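Local coordinates for protein cytochrome c, mono-and diheme variant (Methylophaga aminisulfidivorans MP, PDB 7C90) that probably carries electrons in methanol oxidation, serving as cytochrome cL with a covalently bound heme c whose iron cycles between redox states, at residues F36-T39 with V40-D43; N138-K141 with D142-L145. All blocks are in the same frame, centred on the assembly; numbering follows the deposited sequence.

Contact 1 (F36-T39 with V40-D43)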
ATOM      1  N   PHE A  36      -7.665 -21.225  17.550  1.00 34.00           N
ATOM      2  CA  PHE A  36      -7.580 -20.106  16.583  1.00 31.91           C
ATOM      3  C   PHE A  36      -6.109 -19.751  16.369  1.00 31.76           C
ATOM      4  O   PHE A  36      -5.397 -19.537  17.337  1.00 29.15           O
ATOM      5  CB  PHE A  36      -8.415 -18.920  17.051  1.00 32.28           C
ATOM      6  CG  PHE A  36      -9.892 -19.186  17.065  1.00 34.72           C
ATOM      7  CD1 PHE A  36     -10.656 -19.006  15.936  1.00 36.40           C
ATOM      8  CD2 PHE A  36     -10.511 -19.664  18.199  1.00 36.84           C
ATOM      9  CE1 PHE A  36     -12.013 -19.264  15.951  1.00 36.25           C
ATOM     10  CE2 PHE A  36     -11.867 -19.924  18.205  1.00 35.86           C
ATOM     11  CZ  PHE A  36     -12.614 -19.720  17.084  1.00 31.03           C
ATOM     12  N   ARG A  37      -5.697 -19.694  15.106  1.00 29.28           N
ATOM     13  CA  ARG A  37      -4.277 -19.446  14.785  1.00 30.17           C
ATOM     14  C   ARG A  37      -4.096 -18.258  13.840  1.00 27.60           C
ATOM     15  O   ARG A  37      -4.909 -18.051  12.968  1.00 28.11           O
ATOM     16  CB  ARG A  37      -3.642 -20.699  14.182  1.00 34.80           C
ATOM     17  CG  ARG A  37      -3.773 -21.954  15.028  1.00 39.25           C
ATOM     18  CD  ARG A  37      -2.887 -23.067  14.523  1.00 48.30           C
ATOM     19  NE  ARG A  37      -2.902 -24.246  15.369  1.00 55.37           N
ATOM     20  CZ  ARG A  37      -2.014 -24.515  16.318  1.00 61.33           C
ATOM     21  NH1 ARG A  37      -1.020 -23.687  16.565  1.00 56.70           N
ATOM     22  NH2 ARG A  37      -2.121 -25.621  17.026  1.00 63.93           N
ATOM     23  N   ASN A  38      -3.024 -17.521  14.085  1.00 25.80           N
ATOM     24  CA  ASN A  38      -2.524 -16.400  13.267  1.00 28.48           C
ATOM     25  C   ASN A  38      -2.283 -16.881  11.819  1.00 27.64           C
ATOM     26  O   ASN A  38      -1.639 -17.911  11.597  1.00 26.27           O
ATOM     27  CB  ASN A  38      -1.302 -15.790  13.936  1.00 28.55           C
ATOM     28  CG  ASN A  38      -0.813 -14.572  13.193  1.00 29.73           C
ATOM     29  OD1 ASN A  38      -0.289 -14.697  12.091  1.00 27.66           O
ATOM     30  ND2 ASN A  38      -1.016 -13.396  13.772  1.00 27.50           N
ATOM     31  N   THR A  39      -2.788 -16.123  10.859  1.00 24.93           N
ATOM     32  CA  THR A  39      -2.803 -16.454   9.419  1.00 26.67           C
ATOM     33  C   THR A  39      -1.369 -16.547   8.862  1.00 28.72           C
ATOM     34  O   THR A  39      -1.139 -17.351   7.947  1.00 26.07           O
ATOM     35  CB  THR A  39      -3.664 -15.397   8.718  1.00 25.85           C
ATOM     36  OG1 THR A  39      -4.975 -15.561   9.262  1.00 23.87           O
ATOM     37  CG2 THR A  39      -3.625 -15.548   7.216  1.00 27.39           C
ATOM     38  N   VAL A  40      -0.440 -15.746   9.391  1.00 28.09           N
ATOM     39  CA  VAL A  40       0.967 -15.639   8.900  1.00 33.38           C
ATOM     40  C   VAL A  40       1.896 -16.487   9.791  1.00 36.77           C
ATOM     41  O   VAL A  40       2.675 -17.285   9.239  1.00 40.61           O
ATOM     42  CB  VAL A  40       1.411 -14.165   8.842  1.00 34.86           C
ATOM     43  CG1 VAL A  40       2.904 -14.026   8.580  1.00 39.54           C
ATOM     44  CG2 VAL A  40       0.602 -13.388   7.821  1.00 34.44           C
ATOM     45  N   THR A  41       1.829 -16.326  11.111  1.00 33.85           N
ATOM     46  CA  THR A  41       2.824 -16.902  12.053  1.00 34.57           C
ATOM     47  C   THR A  41       2.413 -18.307  12.482  1.00 34.10           C
ATOM     48  O   THR A  41       3.278 -18.996  12.933  1.00 35.58           O
ATOM     49  CB  THR A  41       2.982 -16.073  13.326  1.00 35.64           C
ATOM     50  OG1 THR A  41       1.737 -16.154  14.035  1.00 39.07           O
ATOM     51  CG2 THR A  41       3.382 -14.643  13.055  1.00 38.41           C
ATOM     52  N   GLY A  42       1.143 -18.705  12.374  1.00 32.42           N
ATOM     53  CA  GLY A  42       0.671 -19.986  12.923  1.00 34.42           C
ATOM     54  C   GLY A  42       0.600 -19.956  14.453  1.00 34.27           C
ATOM     55  O   GLY A  42       0.130 -20.918  15.020  1.00 39.33           O
ATOM     56  N   ASP A  43       0.995 -18.873  15.119  1.00 37.67           N
ATOM     57  CA  ASP A  43       0.840 -18.750  16.599  1.00 39.52           C
ATOM     58  C   ASP A  43      -0.641 -18.815  16.985  1.00 37.21           C
ATOM     59  O   ASP A  43      -1.501 -18.318  16.219  1.00 30.84           O
ATOM     60  CB  ASP A  43       1.403 -17.441  17.157  1.00 43.76           C
ATOM     61  CG  ASP A  43       2.918 -17.284  17.066  1.00 48.86           C
ATOM     62  OD1 ASP A  43       3.627 -18.311  16.873  1.00 45.76           O
ATOM     63  OD2 ASP A  43       3.376 -16.117  17.196  1.00 51.33           O
TER
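Asn38 turns its carboxamide back over the chain that follows, and OD1 takes two backbone N-H groups. That of Val40 arrives at 2.9 Å from Asn38 OD1, which makes an Asx turn, and Thr41 N lies 2.8 Å from the same oxygen in a nearly straight bond. The two donors come from opposite faces of the amide plane, so OD1 is held from both sides. With CG anti to the backbone N (chi1 -176°), the amide lies beside the carbonyl carbon, where the next peptides curl round it. Thr41 OG1 packs across the root of this side chain, 3.1 Å from Asn38 CB, while accepting from Asp43 N at 3.0 Å; the latter bond closes an ST turn.

The backbone of Asn38 completes the reversal. Its N donates to Asp43 O, 2.7 Å away, and its carbonyl O accepts from Gly42 N. Gly42 has a positive phi (72°), a conformation glycine adopts readily. The edge of the Arg37 guanidinium meets Gly42 O in its plane, through a weak bond from NH1.

Beyond the turn, Thr39 OG1 hydrogen-bonds Thr123 OG1 of helix 117-126, and Val40 packs on Tyr111 and Arg129, both heme-binding residues. Lys183 of the second subunit packs on Val40 and Thr41.

One side-chain oxygen thus substitutes for the regular partners that two consecutive peptide N-H groups lack in a loop, allowing a tight reversal without helix or strand.

Contact 2 (N138-K141 with D142-L145)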
ATOM      1  N   ASN A 138      -8.967  -2.667  17.876  1.00 35.87           N
ATOM      2  CA  ASN A 138      -9.743  -1.642  17.140  1.00 35.57           C
ATOM      3  C   ASN A 138     -11.240  -1.982  17.157  1.00 40.06           C
ATOM      4  O   ASN A 138     -12.041  -1.033  17.071  1.00 40.24           O
ATOM      5  CB  ASN A 138      -9.279  -1.529  15.691  1.00 34.40           C
ATOM      6  CG  ASN A 138      -7.864  -1.029  15.550  1.00 37.02           C
ATOM      7  OD1 ASN A 138      -7.316  -0.450  16.489  1.00 39.41           O
ATOM      8  ND2 ASN A 138      -7.290  -1.231  14.375  1.00 34.29           N
ATOM      9  N   LEU A 139     -11.582  -3.277  17.174  1.00 34.17           N
ATOM     10  CA  LEU A 139     -12.949  -3.816  16.965  1.00 30.96           C
ATOM     11  C   LEU A 139     -13.234  -4.897  18.002  1.00 29.47           C
ATOM     12  O   LEU A 139     -12.318  -5.661  18.289  1.00 27.13           O
ATOM     13  CB  LEU A 139     -13.036  -4.439  15.576  1.00 32.81           C
ATOM     14  CG  LEU A 139     -12.747  -3.521  14.396  1.00 31.75           C
ATOM     15  CD1 LEU A 139     -12.811  -4.298  13.114  1.00 29.32           C
ATOM     16  CD2 LEU A 139     -13.707  -2.350  14.358  1.00 34.06           C
ATOM     17  N   THR A 140     -14.456  -4.950  18.539  1.00 28.52           N
ATOM     18  CA  THR A 140     -14.941  -6.098  19.343  1.00 30.50           C
ATOM     19  C   THR A 140     -15.100  -7.319  18.428  1.00 29.20           C
ATOM     20  O   THR A 140     -15.222  -7.168  17.155  1.00 30.92           O
ATOM     21  CB  THR A 140     -16.261  -5.823  20.082  1.00 34.90           C
ATOM     22  OG1 THR A 140     -17.304  -5.796  19.099  1.00 35.67           O
ATOM     23  CG2 THR A 140     -16.242  -4.536  20.884  1.00 36.38           C
ATOM     24  N   LYS A 141     -15.126  -8.495  19.039  1.00 28.31           N
ATOM     25  CA  LYS A 141     -15.374  -9.771  18.325  1.00 27.81           C
ATOM     26  C   LYS A 141     -16.744  -9.706  17.643  1.00 29.28           C
ATOM     27  O   LYS A 141     -16.828 -10.103  16.483  1.00 30.48           O
ATOM     28  CB  LYS A 141     -15.240 -10.934  19.294  1.00 29.27           C
ATOM     29  CG  LYS A 141     -13.799 -11.231  19.684  1.00 33.34           C
ATOM     30  CD  LYS A 141     -13.648 -12.574  20.356  1.00 36.89           C
ATOM     31  CE  LYS A 141     -13.896 -12.497  21.844  1.00 41.23           C
ATOM     32  NZ  LYS A 141     -12.817 -11.726  22.517  1.00 43.25           N
ATOM     33  N   ASP A 142     -17.747  -9.115  18.290  1.00 30.67           N
ATOM     34  CA  ASP A 142     -19.102  -8.991  17.700  1.00 28.52           C
ATOM     35  C   ASP A 142     -19.033  -8.102  16.461  1.00 27.26           C
ATOM     36  O   ASP A 142     -19.714  -8.415  15.478  1.00 25.81           O
ATOM     37  CB  ASP A 142     -20.111  -8.424  18.701  1.00 30.23           C
ATOM     38  CG  ASP A 142     -21.541  -8.632  18.231  1.00 34.46           C
ATOM     39  OD1 ASP A 142     -21.943  -9.811  18.143  1.00 32.13           O
ATOM     40  OD2 ASP A 142     -22.218  -7.618  17.905  1.00 38.39           O
ATOM     41  N   GLU A 143     -18.235  -7.027  16.507  1.00 26.82           N
ATOM     42  CA  GLU A 143     -18.085  -6.101  15.364  1.00 27.77           C
ATOM     43  C   GLU A 143     -17.386  -6.815  14.208  1.00 26.12           C
ATOM     44  O   GLU A 143     -17.797  -6.654  13.064  1.00 26.55           O
ATOM     45  CB  GLU A 143     -17.342  -4.843  15.789  1.00 32.36           C
ATOM     46  CG  GLU A 143     -18.164  -3.932  16.670  1.00 33.35           C
ATOM     47  CD  GLU A 143     -17.367  -2.754  17.220  1.00 41.69           C
ATOM     48  OE1 GLU A 143     -16.144  -2.921  17.570  1.00 40.65           O
ATOM     49  OE2 GLU A 143     -17.959  -1.662  17.285  1.00 53.28           O
ATOM     50  N   ILE A 144     -16.388  -7.631  14.498  1.00 25.93           N
ATOM     51  CA  ILE A 144     -15.689  -8.423  13.445  1.00 24.12           C
ATOM     52  C   ILE A 144     -16.697  -9.357  12.767  1.00 23.68           C
ATOM     53  O   ILE A 144     -16.708  -9.415  11.527  1.00 25.97           O
ATOM     54  CB  ILE A 144     -14.473  -9.147  14.044  1.00 23.30           C
ATOM     55  CG1 ILE A 144     -13.380  -8.137  14.414  1.00 24.28           C
ATOM     56  CG2 ILE A 144     -13.934 -10.222  13.100  1.00 25.23           C
ATOM     57  CD1 ILE A 144     -12.276  -8.722  15.284  1.00 25.08           C
ATOM     58  N   LEU A 145     -17.556 -10.031  13.524  1.00 24.24           N
ATOM     59  CA  LEU A 145     -18.546 -10.966  12.921  1.00 25.43           C
ATOM     60  C   LEU A 145     -19.555 -10.185  12.060  1.00 24.45           C
ATOM     61  O   LEU A 145     -19.972 -10.692  11.034  1.00 26.08           O
ATOM     62  CB  LEU A 145     -19.254 -11.753  14.025  1.00 28.28           C
ATOM     63  CG  LEU A 145     -18.354 -12.655  14.854  1.00 29.21           C
ATOM     64  CD1 LEU A 145     -19.128 -13.277  16.007  1.00 30.32           C
ATOM     65  CD2 LEU A 145     -17.763 -13.730  13.972  1.00 27.66           C
TER
HETATM   66  O   HOH W   1     -15.138  -0.164  17.440  1.00 56.71           O
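Glu143 OE1 is gripped twice at the start of helix 141-153: Thr140 N reaches it at 2.8 Å on the anti side of the carboxylate, slightly out of its plane, and a water donates to it as well. In return Glu143 N donates to Thr140 OG1 over 3.0 Å, so that each side chain serves the other's backbone N-H, a capping box. The threonine hydroxyl sits between its own N and carbonyl carbon (chi1 72°), which turns it toward the first helical turn, and Glu143 CG packs against OG1 at 3.2 Å. Beyond CG the glutamate runs extended, laying its carboxylate alongside the loop that leads into the helix.

The water, 2.9 Å from Glu143 OE1, bridges it to Asn138 O by donating to both. Lys51 adds a long, weak ion pair. Were Glu143 cut back to alanine, Thr140 N would probably lose its acceptor and the water one of its two holders, leaving the loop ahead of the helix freer to shift.

Regular helical bonding begins alongside the box, as Ile144 N donates to Thr140 O and Leu145 N to Lys141 O. On the apolar flank, Leu139 CB rests on Ile144 CG1 at 3.9 Å; the Leu139 side chain also touches the heme, and Ile144 packs on Phe121 of helix 117-126. Asp142 OD1 hydrogen-bonds Tyr70 OH and Thr56 OG1, tying the first turn to neighbouring loops.

Capping therefore supplies acceptors to N-H groups at the helix start, and the glutamate's negative charge would probably interact favourably with the positive end of the helix dipole.

Both contacts show side-chain oxygens serving backbone N-H groups where regular pairing is missing, and both are partly buried. Contact 1, a loop reversal centred about 16 Å from the centre of the chain, includes exposed Arg37 and Asp43; contact 2, a helix start centred about 10 Å from it, has four buried residues and no exposed one among those that touch. Neutral groups, an amide and a hydroxyl, do the work in 36-43, whereas in 138-145 a hydroxyl is paired with a charged carboxylate, beside Leu139-Ile144 packing. Their centres lie about 18 Å apart. Each leans on helix 117-126, contact 1 through Phe36 and Thr39, contact 2 through Lys141 and Ile144, and each meets a neighbouring subunit.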